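Local coordinates for Dye type peroxidase A (Streptomyces lividans 1326, PDB 6GZW), which is a haem-containing dye-decolourising peroxidase that probably uses hydrogen peroxide to oxidise dyes and related substrates, at residues V104-L109 and G218-V223; V128-D133 and R143-D148. All coordinates share one frame; numbering follows the deposited sequence.

Contact 1: residues V104-L109 and G218-V223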
loop_
_atom_site.group_PDB
_atom_site.type_symbol
_atom_site.label_atom_id
_atom_site.label_comp_id
_atom_site.label_asym_id
_atom_site.label_seq_id
_atom_site.Cartn_x
_atom_site.Cartn_y
_atom_site.Cartn_z
ATOM N N VAL A 104 19.585 27.510 -10.965
ATOM C CA VAL A 104 20.123 27.885 -9.640
ATOM C C VAL A 104 19.231 27.267 -8.547
ATOM O O VAL A 104 19.709 26.926 -7.443
ATOM C CB VAL A 104 20.186 29.431 -9.451
ATOM C CG1 VAL A 104 20.522 29.808 -8.010
ATOM C CG2 VAL A 104 21.211 30.042 -10.391
ATOM N N ALA A 105 17.947 27.140 -8.864
ATOM C CA ALA A 105 16.969 26.552 -7.923
ATOM C C ALA A 105 17.301 25.128 -7.502
ATOM O O ALA A 105 16.824 24.678 -6.461
ATOM C CB ALA A 105 15.577 26.597 -8.497
ATOM N N LEU A 106 18.098 24.413 -8.291
ATOM C CA LEU A 106 18.556 23.071 -7.902
ATOM C C LEU A 106 19.789 23.031 -7.028
ATOM O O LEU A 106 20.259 21.922 -6.687
ATOM C CB LEU A 106 18.778 22.166 -9.123
ATOM C CG LEU A 106 17.553 21.806 -9.954
ATOM C CD1 LEU A 106 17.990 20.858 -11.047
ATOM C CD2 LEU A 106 16.438 21.165 -9.120
ATOM N N ASP A 107 20.326 24.190 -6.629
ATOM C CA ASP A 107 21.463 24.192 -5.719
ATOM C C ASP A 107 21.126 23.358 -4.470
ATOM O O ASP A 107 19.970 23.373 -4.025
ATOM C CB ASP A 107 21.854 25.606 -5.271
ATOM C CG ASP A 107 22.547 26.418 -6.356
ATOM O OD1 ASP A 107 22.886 25.881 -7.431
ATOM O OD2 ASP A 107 22.731 27.629 -6.101
ATOM N N PRO A 108 22.111 22.618 -3.938
ATOM C CA PRO A 108 21.792 21.663 -2.858
ATOM C C PRO A 108 21.087 22.303 -1.668
ATOM O O PRO A 108 21.408 23.425 -1.280
ATOM C CB PRO A 108 23.160 21.114 -2.435
ATOM C CG PRO A 108 24.183 21.950 -3.147
ATOM C CD PRO A 108 23.511 22.499 -4.361
ATOM N N LEU A 109 20.146 21.572 -1.073
ATOM C CA LEU A 109 19.458 22.039 0.121
ATOM C C LEU A 109 20.471 22.184 1.246
ATOM O O LEU A 109 21.507 21.513 1.221
ATOM C CB LEU A 109 18.350 21.047 0.535
ATOM C CG LEU A 109 17.218 20.806 -0.478
ATOM C CD1 LEU A 109 16.355 19.575 -0.149
ATOM C CD2 LEU A 109 16.343 22.026 -0.615
ATOM N N GLY A 218 6.969 25.188 -15.113
ATOM C CA GLY A 218 7.372 24.091 -14.238
ATOM C C GLY A 218 7.299 24.445 -12.768
ATOM O O GLY A 218 6.876 25.547 -12.386
ATOM N N SER A 219 7.690 23.503 -11.921
ATOM C CA SER A 219 7.747 23.735 -10.470
ATOM C C SER A 219 8.913 22.951 -9.898
ATOM O O SER A 219 9.373 22.006 -10.536
ATOM C CB SER A 219 6.440 23.321 -9.814
ATOM O OG SER A 219 6.398 23.727 -8.452
ATOM N N TYR A 220 9.393 23.342 -8.717
ATOM C CA TYR A 220 10.465 22.637 -8.016
ATOM C C TYR A 220 9.795 21.815 -6.904
ATOM O O TYR A 220 9.014 22.348 -6.125
ATOM C CB TYR A 220 11.535 23.586 -7.458
ATOM C CG TYR A 220 12.269 24.217 -8.608
ATOM C CD1 TYR A 220 13.330 23.553 -9.218
ATOM C CD2 TYR A 220 11.842 25.407 -9.147
ATOM C CE1 TYR A 220 13.954 24.074 -10.335
ATOM C CE2 TYR A 220 12.476 25.945 -10.267
ATOM C CZ TYR A 220 13.525 25.270 -10.839
ATOM O OH TYR A 220 14.178 25.754 -11.936
ATOM N N VAL A 221 10.115 20.522 -6.868
ATOM C CA VAL A 221 9.617 19.616 -5.823
ATOM C C VAL A 221 10.740 19.316 -4.828
ATOM O O VAL A 221 11.889 19.078 -5.220
ATOM C CB VAL A 221 8.990 18.341 -6.435
ATOM C CG1 VAL A 221 9.997 17.473 -7.153
ATOM C CG2 VAL A 221 8.257 17.517 -5.373
ATOM N N VAL A 222 10.408 19.364 -3.542
ATOM C CA VAL A 222 11.264 18.829 -2.494
ATOM C C VAL A 222 10.506 17.664 -1.886
ATOM O O VAL A 222 9.369 17.839 -1.438
ATOM C CB VAL A 222 11.613 19.886 -1.427
ATOM C CG1 VAL A 222 12.346 19.254 -0.242
ATOM C CG2 VAL A 222 12.424 21.002 -2.074
ATOM N N VAL A 223 11.123 16.482 -1.944
ATOM C CA VAL A 223 10.633 15.240 -1.344
ATOM C C VAL A 223 11.415 15.052 -0.056
ATOM O O VAL A 223 12.653 15.160 -0.066
ATOM C CB VAL A 223 10.918 14.059 -2.281
ATOM C CG1 VAL A 223 10.500 12.732 -1.662
ATOM C CG2 VAL A 223 10.242 14.280 -3.613
#

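Contact 2: residues V128-D133 and R143-D148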
loop_
_atom_site.group_PDB
_atom_site.type_symbol
_atom_site.label_atom_id
_atom_site.label_comp_id
_atom_site.label_asym_id
_atom_site.label_seq_id
_atom_site.Cartn_x
_atom_site.Cartn_y
_atom_site.Cartn_z
ATOM N N VAL A 128 10.478 10.180 -10.748
ATOM C CA VAL A 128 9.127 9.996 -11.243
ATOM C C VAL A 128 8.186 9.800 -10.073
ATOM O O VAL A 128 8.503 9.030 -9.142
ATOM C CB VAL A 128 9.015 8.762 -12.179
ATOM C CG1 VAL A 128 7.631 8.730 -12.816
ATOM C CG2 VAL A 128 10.110 8.800 -13.227
ATOM N N GLN A 129 7.041 10.493 -10.126
ATOM C CA GLN A 129 5.964 10.320 -9.153
ATOM C C GLN A 129 4.780 9.667 -9.833
ATOM O O GLN A 129 4.237 10.178 -10.818
ATOM C CB GLN A 129 5.545 11.677 -8.580
ATOM C CG GLN A 129 4.333 11.644 -7.639
ATOM C CD GLN A 129 3.905 13.037 -7.250
ATOM O OE1 GLN A 129 3.423 13.814 -8.097
ATOM N NE2 GLN A 129 4.087 13.377 -5.991
ATOM N N ILE A 130 4.354 8.528 -9.285
ATOM C CA ILE A 130 3.195 7.829 -9.785
ATOM C C ILE A 130 2.143 7.790 -8.683
ATOM O O ILE A 130 2.464 7.450 -7.545
ATOM C CB ILE A 130 3.578 6.404 -10.198
ATOM C CG1 ILE A 130 4.514 6.520 -11.401
ATOM C CG2 ILE A 130 2.332 5.568 -10.531
ATOM C CD1 ILE A 130 5.273 5.289 -11.683
ATOM N N GLY A 131 0.908 8.133 -9.025
ATOM C CA GLY A 131 -0.226 8.007 -8.131
ATOM C C GLY A 131 -1.516 7.629 -8.813
ATOM O O GLY A 131 -1.715 7.936 -9.991
ATOM N N ALA A 132 -2.361 6.896 -8.092
ATOM C CA ALA A 132 -3.673 6.508 -8.554
ATOM C C ALA A 132 -4.509 6.057 -7.388
ATOM O O ALA A 132 -3.981 5.806 -6.294
ATOM C CB ALA A 132 -3.570 5.378 -9.601
ATOM N N ASP A 133 -5.795 5.908 -7.621
ATOM C CA ASP A 133 -6.696 5.407 -6.576
ATOM C C ASP A 133 -6.884 3.893 -6.569
ATOM O O ASP A 133 -7.596 3.387 -5.700
ATOM C CB ASP A 133 -8.035 6.126 -6.714
ATOM C CG ASP A 133 -7.973 7.570 -6.242
ATOM O OD1 ASP A 133 -7.332 7.854 -5.189
ATOM O OD2 ASP A 133 -8.593 8.424 -6.900
ATOM N N ARG A 143 5.815 -0.244 -12.800
ATOM C CA ARG A 143 6.552 -1.268 -13.502
ATOM C C ARG A 143 6.825 -0.869 -14.951
ATOM O O ARG A 143 7.922 -1.097 -15.482
ATOM C CB ARG A 143 5.764 -2.579 -13.413
ATOM C CG ARG A 143 6.429 -3.803 -14.052
ATOM C CD ARG A 143 7.837 -4.076 -13.535
ATOM N NE ARG A 143 8.388 -5.317 -14.088
ATOM C CZ ARG A 143 9.612 -5.800 -13.859
ATOM N NH1 ARG A 143 10.493 -5.166 -13.107
ATOM N NH2 ARG A 143 9.957 -6.961 -14.411
ATOM N N ALA A 144 5.844 -0.235 -15.602
ATOM C CA ALA A 144 6.034 0.177 -16.997
ATOM C C ALA A 144 7.081 1.273 -17.127
ATOM O O ALA A 144 7.954 1.214 -18.014
ATOM C CB ALA A 144 4.718 0.585 -17.600
ATOM N N ILE A 145 7.022 2.257 -16.233
ATOM C CA ILE A 145 8.022 3.319 -16.213
ATOM C C ILE A 145 9.396 2.728 -15.910
ATOM O O ILE A 145 10.386 3.017 -16.594
ATOM C CB ILE A 145 7.590 4.401 -15.208
ATOM C CG1 ILE A 145 6.349 5.155 -15.744
ATOM C CG2 ILE A 145 8.727 5.330 -14.794
ATOM C CD1 ILE A 145 6.601 6.016 -16.970
ATOM N N GLN A 146 9.478 1.853 -14.909
ATOM C CA GLN A 146 10.766 1.269 -14.572
ATOM C C GLN A 146 11.370 0.420 -15.691
ATOM O O GLN A 146 12.573 0.490 -15.922
ATOM C CB GLN A 146 10.676 0.493 -13.259
ATOM C CG GLN A 146 11.933 -0.286 -12.861
ATOM C CD GLN A 146 11.784 -1.771 -13.114
ATOM O OE1 GLN A 146 10.673 -2.309 -13.075
ATOM N NE2 GLN A 146 12.892 -2.442 -13.385
ATOM N N ARG A 147 10.535 -0.347 -16.379
ATOM C CA ARG A 147 10.962 -1.144 -17.529
ATOM C C ARG A 147 11.318 -0.311 -18.768
ATOM O O ARG A 147 12.164 -0.739 -19.578
ATOM C CB ARG A 147 9.898 -2.190 -17.863
ATOM C CG ARG A 147 9.780 -3.276 -16.822
ATOM C CD ARG A 147 10.832 -4.339 -17.009
ATOM N NE ARG A 147 10.485 -5.251 -18.090
ATOM C CZ ARG A 147 11.252 -6.260 -18.489
ATOM N NH1 ARG A 147 12.433 -6.487 -17.907
ATOM N NH2 ARG A 147 10.846 -7.058 -19.480
ATOM N N ASP A 148 10.710 0.871 -18.930
ATOM C CA ASP A 148 11.155 1.822 -19.975
ATOM C C ASP A 148 12.581 2.315 -19.779
ATOM O O ASP A 148 13.257 2.686 -20.763
ATOM C CB ASP A 148 10.297 3.082 -20.013
ATOM C CG ASP A 148 8.987 2.909 -20.724
ATOM O OD1 ASP A 148 8.775 1.933 -21.466
ATOM O OD2 ASP A 148 8.144 3.812 -20.550
#

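Contact 1: residues V104-L109 and G218-V223
Ala105 sets its methyl group over one face of the Tyr220 ring, a CH-pi contact with CB 3.5 Å from the ring centroid and 16° off the ring normal. The methyl is offset toward the hydroxyl end, and its closest ring atom is CZ, 3.4 Å from Ala105 CB. Leu106 takes the edge instead: its CD2 lies near the ring plane, 3.9 Å from Tyr220 CD1, with the two side chains crossing at about a right angle. Further along, Leu109 CD1 and Val222 CG1 meet tip to tip at 4.0 Å; the side chain of Val222 is about 7 Å from the haem. With its CG beside the backbone N and anti to the carbonyl carbon (chi1 -67°), the Tyr220 ring extends toward the loop. A short 3-10 turn, with Asp107 N hydrogen-bonded to Val104 O at 2.9 Å, presents Ala105 and Leu106 to strand 219-228. Helix 333-343 touches the other pair as well, Val334 against Leu109 and Phe333 against Val222. With an alanine at Tyr220, the methyl of Ala105 and CD2 of Leu106 would probably face a gap where the ring had been. The two segments meet through CH-pi and apolar contacts, with no hydrogen bond between them.

Contact 2: residues V128-D133 and R143-D148
Ile145 and Val128 meet through branches set by their first torsions: CG2 of Ile145 stands anti to its backbone N while CG1 turns beside that N (chi1 -69°), and Val128 holds CG1 anti to its own N (chi1 -172°). The result is one methyl laid against two. Ile145 CG2 lies 4.1 Å from Val128 CG2 and equally far from Val128 CG1, the side chains crossing obliquely. The other branch of Ile145 serves the next residue of the strand that points to the helix, with its CG1 4.2 Å from Ile130 CD1. Val128 and Ile130 point to the same side because they alternate with Gln129 along strand 126-132, and a single isoleucine of helix 135-149 thus covers both. Here the helix that follows the strand folds back over one face of the antiparallel sheet of the ferredoxin-like alpha+beta fold of dye-decolourising peroxidases. Trp53 and Thr56 of helix 43-61 close the same apolar layer, Trp53 against Val128 and Thr56 against Ile145. Away from the sheet, Arg143 NH1 donates to Gln146 OE1 at 2.9 Å; the bond is bent (135° at the hydrogen), and the oxygen accepts in its carbonyl plane on a lone pair while lying tilted out of the guanidinium plane. Arg147 CD lies 3.7 Å above the plane of the Arg143 guanidinium, which also forms salt bridges to Asp231 and Glu234 of the second subunit.

Contact 1 and contact 2 have centres 21 Å apart and do not touch, their nearest atoms being about 6 Å from each other, yet both rest on the same antiparallel sheet. Strand 126-132 of contact 2 and strand 219-228 of contact 1 are separated in that sheet by strands 83-89 and 350-360. Along the chain, both segments of contact 2 fall between residues 104-109 and 218-223. Contact 2 is local and internal to the N-terminal half of the peroxidase, packing a strand against the helix that follows it; contact 1 joins the two halves, bringing a loop of the N-terminal one onto a strand of the haem-binding C-terminal one.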